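Local coordinates for CBS domain-containing protein (Pyrococcus horikoshii, PDB 2YZQ), which is of unknown function but binds S-adenosylmethionine through its CBS-domain repeats and may, like other CBS proteins, sense an adenosyl ligand, at residues F35-V38 with L44-I47; S155-L160 with L267-D272. All blocks are in the same frame, centred on the assembly; numbering follows the deposited sequence.

In the fold
Contact 1 (35-38 with 44-47) is a beta hairpin inside the CBS domain at the start of the chain, away from the ligand. Contact 2 (155-160 with 267-272) joins two later CBS domains close to the centre of the molecule and borders the S-adenosylmethionine site: Met158 touches the ligand, and the side chain of Leu267 is about 6 Å from it. The side chain of Ser157 is also about 4 Å from that of Gln254, a ligand-binding residue. The two contacts follow one another along the chain without touching, their centres about 27 Å and their nearest atoms about 13 Å apart.

Contact 1: F35-V38 with L44-I47; sequences FPVV and LVGI
Leu44 meets Pro36 and Val38 where strand 44-49 begins beside the end of strand 34-38. Although its CB sets off away from the neighbouring strand, the side chain turns back, and its CD1 comes within 4.0 Å of Pro36 CB. On the Val38 side, CG1 of that residue reaches only the Leu44 backbone, because the two side chains diverge. Pro36 and Leu44 also pack on strand 103-108, Pro36 against Ile106 and Leu44 against Pro103, which ties the hairpin to the second CBS motif of the pair.

Val45 gives the straightest backbone bond: its N donates to Val37 O at 2.7 Å, with an angle of 171° at the hydrogen. Its side chain crosses that of Val37 at about a right angle, CG2 lying 3.5 Å from Val37 CG1. With Val45 CG1 anti to the carbonyl carbon (chi1 -64°), CG2 is left between the backbone N and the carbonyl carbon, where it also lies 3.1 Å from Val37 O.

Gly46 shares the same acceptor through a weak bond from its N to Val37 O, 3.3 Å long. In return Gly46 O receives Val37 N at 2.6 Å, the donor standing above the carbonyl plane. At the backbone angles of Gly46 (phi 155°) a CB would be jammed against the carbonyl O of Val45.

Ile47 pairs with Pro36 without hydrogen bonds, both side chains on one face. Its CG1 lies 3.3 Å from Phe35 O, while its CA makes a C-H...O contact with that oxygen at 3.5 Å. Beyond the hairpin Ile47 packs on Val70, Tyr91 and Arg93.

With Val45 and Gly46 both opposite Val37, the register slips by one residue: a classic beta bulge in an antiparallel hairpin of the CBS fold.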
ATOM      1  N   PHE A  35      13.891  -7.701   2.990  1.00 33.86           N
ATOM      2  CA  PHE A  35      14.398  -9.049   2.742  1.00 30.88           C
ATOM      3  C   PHE A  35      14.011 -10.009   3.858  1.00 27.94           C
ATOM      4  O   PHE A  35      14.046  -9.650   5.033  1.00 27.69           O
ATOM      5  CB  PHE A  35      15.929  -9.054   2.655  1.00 30.44           C
ATOM      6  CG  PHE A  35      16.491  -8.211   1.552  1.00 31.67           C
ATOM      7  CD1 PHE A  35      16.196  -8.487   0.224  1.00 32.04           C
ATOM      8  CD2 PHE A  35      17.351  -7.157   1.844  1.00 31.71           C
ATOM      9  CE1 PHE A  35      16.750  -7.724  -0.803  1.00 33.15           C
ATOM     10  CE2 PHE A  35      17.910  -6.389   0.826  1.00 32.49           C
ATOM     11  CZ  PHE A  35      17.609  -6.674  -0.500  1.00 33.38           C
ATOM     12  N   PRO A  36      13.616 -11.242   3.505  1.00 26.45           N
ATOM     13  CA  PRO A  36      13.260 -12.187   4.567  1.00 23.97           C
ATOM     14  C   PRO A  36      14.576 -12.550   5.259  1.00 23.75           C
ATOM     15  O   PRO A  36      15.615 -12.624   4.604  1.00 23.36           O
ATOM     16  CB  PRO A  36      12.675 -13.371   3.799  1.00 23.91           C
ATOM     17  CG  PRO A  36      12.112 -12.728   2.565  1.00 25.58           C
ATOM     18  CD  PRO A  36      13.197 -11.748   2.188  1.00 24.95           C
ATOM     19  N   VAL A  37      14.535 -12.759   6.570  1.00 22.50           N
ATOM     20  CA  VAL A  37      15.738 -13.109   7.321  1.00 23.17           C
ATOM     21  C   VAL A  37      15.686 -14.565   7.761  1.00 20.18           C
ATOM     22  O   VAL A  37      14.687 -15.020   8.316  1.00 20.08           O
ATOM     23  CB  VAL A  37      15.894 -12.220   8.574  1.00 23.72           C
ATOM     24  CG1 VAL A  37      17.169 -12.593   9.321  1.00 25.30           C
ATOM     25  CG2 VAL A  37      15.926 -10.762   8.171  1.00 26.65           C
ATOM     26  N   VAL A  38      16.776 -15.287   7.519  1.00 21.74           N
ATOM     27  CA  VAL A  38      16.854 -16.699   7.873  1.00 19.55           C
ATOM     28  C   VAL A  38      18.101 -17.035   8.687  1.00 20.32           C
ATOM     29  O   VAL A  38      19.061 -16.261   8.724  1.00 20.47           O
ATOM     30  CB  VAL A  38      16.871 -17.579   6.606  1.00 19.18           C
ATOM     31  CG1 VAL A  38      15.612 -17.328   5.779  1.00 18.61           C
ATOM     32  CG2 VAL A  38      18.114 -17.277   5.785  1.00 18.24           C
ATOM     33  N   LEU A  44      13.001 -19.315   8.287  1.00 19.83           N
ATOM     34  CA  LEU A  44      12.611 -17.921   8.465  1.00 20.65           C
ATOM     35  C   LEU A  44      12.639 -17.525   9.937  1.00 20.65           C
ATOM     36  O   LEU A  44      12.102 -18.232  10.791  1.00 20.25           O
ATOM     37  CB  LEU A  44      11.203 -17.694   7.909  1.00 19.33           C
ATOM     38  CG  LEU A  44      10.652 -16.266   7.975  1.00 19.57           C
ATOM     39  CD1 LEU A  44      11.402 -15.363   7.008  1.00 19.27           C
ATOM     40  CD2 LEU A  44       9.171 -16.292   7.643  1.00 20.50           C
ATOM     41  N   VAL A  45      13.268 -16.391  10.227  1.00 22.93           N
ATOM     42  CA  VAL A  45      13.342 -15.892  11.594  1.00 25.63           C
ATOM     43  C   VAL A  45      12.843 -14.452  11.672  1.00 26.90           C
ATOM     44  O   VAL A  45      12.781 -13.869  12.755  1.00 28.08           O
ATOM     45  CB  VAL A  45      14.786 -15.972  12.154  1.00 26.07           C
ATOM     46  CG1 VAL A  45      15.222 -17.429  12.239  1.00 27.24           C
ATOM     47  CG2 VAL A  45      15.740 -15.187  11.274  1.00 26.59           C
ATOM     48  N   GLY A  46      12.478 -13.884  10.525  1.00 26.53           N
ATOM     49  CA  GLY A  46      11.975 -12.518  10.505  1.00 27.82           C
ATOM     50  C   GLY A  46      12.160 -11.810   9.175  1.00 29.22           C
ATOM     51  O   GLY A  46      12.475 -12.437   8.165  1.00 28.04           O
ATOM     52  N   ILE A  47      11.949 -10.498   9.171  1.00 29.66           N
ATOM     53  CA  ILE A  47      12.107  -9.709   7.957  1.00 31.26           C
ATOM     54  C   ILE A  47      12.753  -8.370   8.294  1.00 31.27           C
ATOM     55  O   ILE A  47      12.545  -7.826   9.378  1.00 31.73           O
ATOM     56  CB  ILE A  47      10.743  -9.459   7.266  1.00 32.36           C
ATOM     57  CG1 ILE A  47      10.964  -8.905   5.858  1.00 33.34           C
ATOM     58  CG2 ILE A  47       9.916  -8.476   8.079  1.00 33.36           C
ATOM     59  CD1 ILE A  47       9.701  -8.843   5.021  1.00 34.85           C
TER

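Contact 2: S155-L160 with L267-D272; sequences SNSMAL and LIRDFD
Asn156 and Arg269 provide the hydrogen bond across the contact. Arg269 NH1 donates to the backbone O of Asn156 at 2.9 Å, approaching from above that carbonyl's plane. Asn156 OD1 lies over one face of the guanidinium, 3.7 Å from Arg269 NH1, the amide plane turned 44° from that of the guanidinium; Phe271 CB covers the opposite face.

Ionic and polar bonds fix the arginine from its own side. NE and NH2 grip Asp272 side-on, NH2 reaching OD1 at 2.9 Å and NE reaching OD2 at 3.0 Å. OD2 also accepts Arg269 N through its anti lone pair, so one carboxylate holds both ends of the residue. A bend at chi3 (-63°) folds the chain back for this grip. On the other segment two successive ST turns shape the loop: Ser155 OG accepts Ser157 N, and Ser157 OG accepts Ala159 N.

Van der Waals contact is small: Leu267 CD2 lies against the Ser157 side chain, 3.4 Å from OG and 3.6 Å from CB.

Nearby, Asp270 forms a salt bridge with Arg92. The whole joins two CBS motifs beside the S-adenosylmethionine pocket, to which Met158 of segment 155-160 belongs.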
ATOM      1  N   SER A 155      -1.039   9.407   9.049  1.00 13.08           N
ATOM      2  CA  SER A 155      -2.108   8.905   8.196  1.00 11.78           C
ATOM      3  C   SER A 155      -1.980   7.405   7.965  1.00 11.33           C
ATOM      4  O   SER A 155      -0.870   6.871   7.961  1.00 12.56           O
ATOM      5  CB  SER A 155      -2.078   9.617   6.840  1.00 11.64           C
ATOM      6  OG  SER A 155      -3.060   9.072   5.971  1.00 13.51           O
ATOM      7  N   ASN A 156      -3.108   6.723   7.771  1.00 11.70           N
ATOM      8  CA  ASN A 156      -3.059   5.293   7.503  1.00 14.56           C
ATOM      9  C   ASN A 156      -2.939   5.070   5.998  1.00 13.84           C
ATOM     10  O   ASN A 156      -3.011   3.940   5.510  1.00 14.81           O
ATOM     11  CB  ASN A 156      -4.291   4.559   8.074  1.00 15.32           C
ATOM     12  CG  ASN A 156      -5.609   5.076   7.525  1.00 18.00           C
ATOM     13  OD1 ASN A 156      -5.728   5.392   6.346  1.00 15.30           O
ATOM     14  ND2 ASN A 156      -6.617   5.140   8.387  1.00 23.77           N
ATOM     15  N   SER A 157      -2.742   6.166   5.265  1.00 11.80           N
ATOM     16  CA  SER A 157      -2.577   6.102   3.820  1.00 11.42           C
ATOM     17  C   SER A 157      -1.207   6.629   3.424  1.00 11.39           C
ATOM     18  O   SER A 157      -0.595   7.424   4.141  1.00 11.97           O
ATOM     19  CB  SER A 157      -3.649   6.935   3.112  1.00 11.20           C
ATOM     20  OG  SER A 157      -3.470   6.885   1.703  1.00 11.89           O
ATOM     21  N   MET A 158      -0.725   6.177   2.274  1.00 11.46           N
ATOM     22  CA  MET A 158       0.564   6.620   1.777  1.00 12.25           C
ATOM     23  C   MET A 158       0.465   8.023   1.190  1.00 12.21           C
ATOM     24  O   MET A 158       1.483   8.661   0.933  1.00 12.53           O
ATOM     25  CB  MET A 158       1.072   5.655   0.710  1.00 14.87           C
ATOM     26  CG  MET A 158       1.360   4.268   1.243  1.00 19.75           C
ATOM     27  SD  MET A 158       2.076   3.238  -0.036  1.00 29.06           S
ATOM     28  CE  MET A 158       3.684   3.976  -0.176  1.00 26.39           C
ATOM     29  N   ALA A 159      -0.757   8.508   0.990  1.00 12.09           N
ATOM     30  CA  ALA A 159      -0.940   9.837   0.419  1.00 11.23           C
ATOM     31  C   ALA A 159      -2.018  10.657   1.099  1.00 11.51           C
ATOM     32  O   ALA A 159      -2.949  10.113   1.697  1.00 11.71           O
ATOM     33  CB  ALA A 159      -1.262   9.724  -1.064  1.00 10.39           C
ATOM     34  N   LEU A 160      -1.881  11.973   0.987  1.00 10.38           N
ATOM     35  CA  LEU A 160      -2.843  12.908   1.545  1.00  9.94           C
ATOM     36  C   LEU A 160      -3.589  13.635   0.435  1.00 11.36           C
ATOM     37  O   LEU A 160      -2.970  14.319  -0.382  1.00 11.30           O
ATOM     38  CB  LEU A 160      -2.149  13.984   2.384  1.00 10.52           C
ATOM     39  CG  LEU A 160      -1.430  13.632   3.680  1.00 10.05           C
ATOM     40  CD1 LEU A 160      -0.628  14.832   4.172  1.00 11.28           C
ATOM     41  CD2 LEU A 160      -2.461  13.215   4.714  1.00 14.53           C
ATOM     42  N   LEU A 267     -11.749   7.288   0.815  1.00 11.26           N
ATOM     43  CA  LEU A 267     -10.496   6.917   0.180  1.00 11.02           C
ATOM     44  C   LEU A 267     -10.455   5.406   0.033  1.00 10.50           C
ATOM     45  O   LEU A 267     -10.787   4.686   0.973  1.00 11.52           O
ATOM     46  CB  LEU A 267      -9.320   7.370   1.055  1.00 11.15           C
ATOM     47  CG  LEU A 267      -7.901   7.108   0.534  1.00 10.14           C
ATOM     48  CD1 LEU A 267      -7.621   8.039  -0.639  1.00 11.13           C
ATOM     49  CD2 LEU A 267      -6.885   7.333   1.646  1.00 12.76           C
ATOM     50  N   ILE A 268     -10.096   4.918  -1.149  1.00 10.17           N
ATOM     51  CA  ILE A 268      -9.978   3.476  -1.321  1.00 10.19           C
ATOM     52  C   ILE A 268      -8.488   3.170  -1.484  1.00 10.17           C
ATOM     53  O   ILE A 268      -7.864   3.564  -2.469  1.00 10.77           O
ATOM     54  CB  ILE A 268     -10.809   2.943  -2.535  1.00 10.50           C
ATOM     55  CG1 ILE A 268     -10.684   1.418  -2.612  1.00 10.74           C
ATOM     56  CG2 ILE A 268     -10.369   3.601  -3.847  1.00 11.76           C
ATOM     57  CD1 ILE A 268     -11.331   0.693  -1.441  1.00 12.72           C
ATOM     58  N   ARG A 269      -7.920   2.509  -0.477  1.00 10.36           N
ATOM     59  CA  ARG A 269      -6.505   2.145  -0.463  1.00  9.99           C
ATOM     60  C   ARG A 269      -6.388   0.714  -0.956  1.00 10.33           C
ATOM     61  O   ARG A 269      -7.365  -0.039  -0.925  1.00 11.26           O
ATOM     62  CB  ARG A 269      -5.945   2.199   0.966  1.00  9.34           C
ATOM     63  CG  ARG A 269      -6.112   3.543   1.692  1.00  9.93           C
ATOM     64  CD  ARG A 269      -5.680   3.381   3.147  1.00 11.88           C
ATOM     65  NE  ARG A 269      -6.551   2.430   3.829  1.00 12.52           N
ATOM     66  CZ  ARG A 269      -6.219   1.753   4.924  1.00 14.24           C
ATOM     67  NH1 ARG A 269      -5.026   1.915   5.479  1.00 17.39           N
ATOM     68  NH2 ARG A 269      -7.087   0.905   5.463  1.00 15.24           N
ATOM     69  N   ASP A 270      -5.197   0.336  -1.407  1.00 10.35           N
ATOM     70  CA  ASP A 270      -4.995  -1.029  -1.862  1.00 11.33           C
ATOM     71  C   ASP A 270      -5.295  -1.973  -0.699  1.00 11.64           C
ATOM     72  O   ASP A 270      -5.880  -3.040  -0.880  1.00 12.42           O
ATOM     73  CB  ASP A 270      -3.555  -1.238  -2.385  1.00 12.00           C
ATOM     74  CG  ASP A 270      -2.471  -0.678  -1.456  1.00 14.32           C
ATOM     75  OD1 ASP A 270      -2.747  -0.349  -0.284  1.00 13.22           O
ATOM     76  OD2 ASP A 270      -1.302  -0.584  -1.907  1.00 14.12           O
ATOM     77  N   PHE A 271      -4.921  -1.546   0.500  1.00 11.71           N
ATOM     78  CA  PHE A 271      -5.128  -2.330   1.710  1.00 13.15           C
ATOM     79  C   PHE A 271      -6.615  -2.582   1.967  1.00 13.49           C
ATOM     80  O   PHE A 271      -6.992  -3.612   2.527  1.00 14.60           O
ATOM     81  CB  PHE A 271      -4.519  -1.593   2.909  1.00 14.86           C
ATOM     82  CG  PHE A 271      -4.102  -2.499   4.035  1.00 19.33           C
ATOM     83  CD1 PHE A 271      -3.002  -3.341   3.894  1.00 21.62           C
ATOM     84  CD2 PHE A 271      -4.802  -2.508   5.237  1.00 22.19           C
ATOM     85  CE1 PHE A 271      -2.602  -4.180   4.935  1.00 22.03           C
ATOM     86  CE2 PHE A 271      -4.410  -3.346   6.289  1.00 23.09           C
ATOM     87  CZ  PHE A 271      -3.307  -4.183   6.132  1.00 24.24           C
ATOM     88  N   ASP A 272      -7.460  -1.643   1.553  1.00 12.01           N
ATOM     89  CA  ASP A 272      -8.897  -1.784   1.759  1.00 13.12           C
ATOM     90  C   ASP A 272      -9.487  -2.850   0.850  1.00 14.14           C
ATOM     91  O   ASP A 272     -10.498  -3.471   1.178  1.00 14.62           O
ATOM     92  CB  ASP A 272      -9.608  -0.449   1.512  1.00 12.27           C
ATOM     93  CG  ASP A 272      -9.238   0.602   2.537  1.00 12.48           C
ATOM     94  OD1 ASP A 272      -9.310   0.291   3.740  1.00 13.46           O
ATOM     95  OD2 ASP A 272      -8.880   1.734   2.144  1.00 13.11           O
TER